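Local coordinates for protein YibA (Escherichia coli, PDB 1OYZ) that is of unknown function, folds as an array of HEAT-type helical repeats, and has been only tentatively linked to oxidoreductase activity, at residues Asn235-Asp240 and Tyr262-Asn267. Residues are numbered along the deposited sequence; the frame is centred on the assembly and turned at random.
Sequences NTVYDD and YKFDDN
F264 reaches across to V237 and to the backbone of N235, joining two loops that each lead into a helix, 239-248 and 268-277, in the C-terminal part of this HEAT-repeat protein. The segments are well separated: the nearest pair of CA atoms, N235 and K263, is 8.9 Å apart, and no hydrogen bond crosses between them; the gap is closed by the F264 ring, one V237 methyl and the extended K263 chain. Apolar contact is made by that methyl group and the far end of the ring, with V237 CG2 at 3.7 Å from F264 CZ. The two side chains cross at roughly a right angle, and CG2 approaches the ring obliquely. Torsions account for the meeting: V237 has CG1 anti to its own nitrogen (chi1 176°), which leaves CG2 beside that nitrogen and against the ring, while F264 has CG anti to its carbonyl carbon and beside its backbone nitrogen (chi1 -61°). The same ring end lies near a carbonyl, N235 O, at 3.6 Å from F264 CE1 and 3.9 Å from F264 CZ, again at an oblique approach. F264 also touches I270 of helix 268-277, which joins this loop to the helix that follows it. K263 reaches across with every side-chain torsion near anti. That extension carries its ammonium group over to the other loop, where it makes a weak hydrogen bond to K234 O. The contact lies at the surface, its centre about 29 Å from the centre of the chain, and buries a modest 153 Å². K263 NZ stops 4.3 Å from N235 CA.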
loop_
_atom_site.group_PDB
_atom_site.type_symbol
_atom_site.label_atom_id
_atom_site.label_comp_id
_atom_site.label_asym_id
_atom_site.label_seq_id
_atom_site.Cartn_x
_atom_site.Cartn_y
_atom_site.Cartn_z
ATOM N N ASN A 235 -7.151 24.266 -16.080
ATOM C CA ASN A 235 -7.452 23.906 -17.450
ATOM C C ASN A 235 -7.623 22.381 -17.519
ATOM O O ASN A 235 -8.509 21.864 -18.199
ATOM C CB ASN A 235 -6.306 24.356 -18.341
ATOM C CG ASN A 235 -6.754 24.629 -19.737
ATOM O OD1 ASN A 235 -7.487 25.593 -19.982
ATOM N ND2 ASN A 235 -6.327 23.785 -20.680
ATOM N N THR A 236 -6.745 21.682 -16.808
ATOM C CA THR A 236 -6.776 20.228 -16.682
ATOM C C THR A 236 -7.163 19.993 -15.216
ATOM O O THR A 236 -6.428 20.387 -14.315
ATOM C CB THR A 236 -5.378 19.597 -16.915
ATOM O OG1 THR A 236 -4.909 19.930 -18.228
ATOM C CG2 THR A 236 -5.446 18.094 -16.748
ATOM N N VAL A 237 -8.305 19.357 -14.987
ATOM C CA VAL A 237 -8.809 19.104 -13.640
ATOM C C VAL A 237 -8.830 17.608 -13.332
ATOM O O VAL A 237 -9.057 16.807 -14.232
ATOM C CB VAL A 237 -10.266 19.675 -13.500
ATOM C CG1 VAL A 237 -10.862 19.325 -12.124
ATOM C CG2 VAL A 237 -10.255 21.196 -13.721
ATOM N N TYR A 238 -8.592 17.242 -12.065
ATOM C CA TYR A 238 -8.602 15.839 -11.615
ATOM C C TYR A 238 -10.024 15.393 -11.317
ATOM O O TYR A 238 -10.778 16.081 -10.605
ATOM C CB TYR A 238 -7.769 15.662 -10.341
ATOM C CG TYR A 238 -6.279 15.615 -10.586
ATOM C CD1 TYR A 238 -5.687 14.491 -11.172
ATOM C CD2 TYR A 238 -5.469 16.697 -10.269
ATOM C CE1 TYR A 238 -4.327 14.452 -11.444
ATOM C CE2 TYR A 238 -4.087 16.671 -10.536
ATOM C CZ TYR A 238 -3.530 15.547 -11.129
ATOM O OH TYR A 238 -2.197 15.532 -11.450
ATOM N N ASP A 239 -10.382 14.234 -11.849
ATOM C CA ASP A 239 -11.704 13.693 -11.660
ATOM C C ASP A 239 -12.080 13.560 -10.198
ATOM O O ASP A 239 -13.219 13.835 -9.809
ATOM C CB ASP A 239 -11.797 12.360 -12.396
ATOM C CG ASP A 239 -11.975 12.544 -13.903
ATOM O OD1 ASP A 239 -11.667 13.630 -14.422
ATOM O OD2 ASP A 239 -12.424 11.593 -14.561
ATOM N N ASP A 240 -11.114 13.137 -9.396
ATOM C CA ASP A 240 -11.304 13.001 -7.958
ATOM C C ASP A 240 -11.665 14.384 -7.336
ATOM O O ASP A 240 -12.428 14.447 -6.386
ATOM C CB ASP A 240 -10.002 12.489 -7.290
ATOM C CG ASP A 240 -9.788 10.956 -7.428
ATOM O OD1 ASP A 240 -10.541 10.184 -6.814
ATOM O OD2 ASP A 240 -8.849 10.528 -8.136
ATOM N N TYR A 262 -19.881 23.828 -19.298
ATOM C CA TYR A 262 -19.661 24.306 -20.660
ATOM C C TYR A 262 -18.197 24.298 -21.062
ATOM O O TYR A 262 -17.854 24.629 -22.199
ATOM C CB TYR A 262 -20.207 25.733 -20.814
ATOM C CG TYR A 262 -21.609 25.908 -20.278
ATOM C CD1 TYR A 262 -21.833 26.096 -18.910
ATOM C CD2 TYR A 262 -22.719 25.825 -21.124
ATOM C CE1 TYR A 262 -23.131 26.193 -18.395
ATOM C CE2 TYR A 262 -24.015 25.919 -20.623
ATOM C CZ TYR A 262 -24.214 26.099 -19.257
ATOM O OH TYR A 262 -25.492 26.163 -18.761
ATOM N N LYS A 263 -17.346 23.906 -20.127
ATOM C CA LYS A 263 -15.909 23.881 -20.331
ATOM C C LYS A 263 -15.332 22.535 -20.762
ATOM O O LYS A 263 -14.363 22.489 -21.504
ATOM C CB LYS A 263 -15.221 24.364 -19.043
ATOM C CG LYS A 263 -13.722 24.564 -19.131
ATOM C CD LYS A 263 -13.160 25.137 -17.825
ATOM C CE LYS A 263 -11.653 25.374 -17.936
ATOM N NZ LYS A 263 -11.063 26.101 -16.772
ATOM N N PHE A 264 -15.928 21.444 -20.311
ATOM C CA PHE A 264 -15.423 20.103 -20.638
ATOM C C PHE A 264 -16.422 19.316 -21.494
ATOM O O PHE A 264 -17.614 19.260 -21.183
ATOM C CB PHE A 264 -15.136 19.357 -19.332
ATOM C CG PHE A 264 -14.093 20.035 -18.465
ATOM C CD1 PHE A 264 -12.739 19.725 -18.607
ATOM C CD2 PHE A 264 -14.460 21.006 -17.538
ATOM C CE1 PHE A 264 -11.772 20.373 -17.839
ATOM C CE2 PHE A 264 -13.506 21.656 -16.771
ATOM C CZ PHE A 264 -12.155 21.346 -16.915
ATOM N N ASP A 265 -15.939 18.689 -22.561
ATOM C CA ASP A 265 -16.825 17.932 -23.444
ATOM C C ASP A 265 -17.688 16.916 -22.720
ATOM O O ASP A 265 -18.884 16.848 -22.955
ATOM C CB ASP A 265 -16.017 17.263 -24.552
ATOM C CG ASP A 265 -15.476 18.269 -25.552
ATOM O OD1 ASP A 265 -16.291 19.054 -26.078
ATOM O OD2 ASP A 265 -14.250 18.277 -25.807
ATOM N N ASP A 266 -17.097 16.128 -21.837
ATOM C CA ASP A 266 -17.881 15.152 -21.078
ATOM C C ASP A 266 -18.060 15.683 -19.660
ATOM O O ASP A 266 -17.228 15.437 -18.792
ATOM C CB ASP A 266 -17.146 13.829 -21.014
ATOM C CG ASP A 266 -15.719 14.005 -20.572
ATOM O OD1 ASP A 266 -15.095 13.002 -20.159
ATOM O OD2 ASP A 266 -15.220 15.162 -20.647
ATOM N N ASN A 267 -19.153 16.388 -19.416
ATOM C CA ASN A 267 -19.389 16.967 -18.100
ATOM C C ASN A 267 -20.303 16.155 -17.199
ATOM O O ASN A 267 -20.843 16.674 -16.217
ATOM C CB ASN A 267 -19.972 18.362 -18.277
ATOM C CG ASN A 267 -21.121 18.369 -19.263
ATOM O OD1 ASN A 267 -21.838 17.377 -19.369
ATOM N ND2 ASN A 267 -21.305 19.480 -19.980
#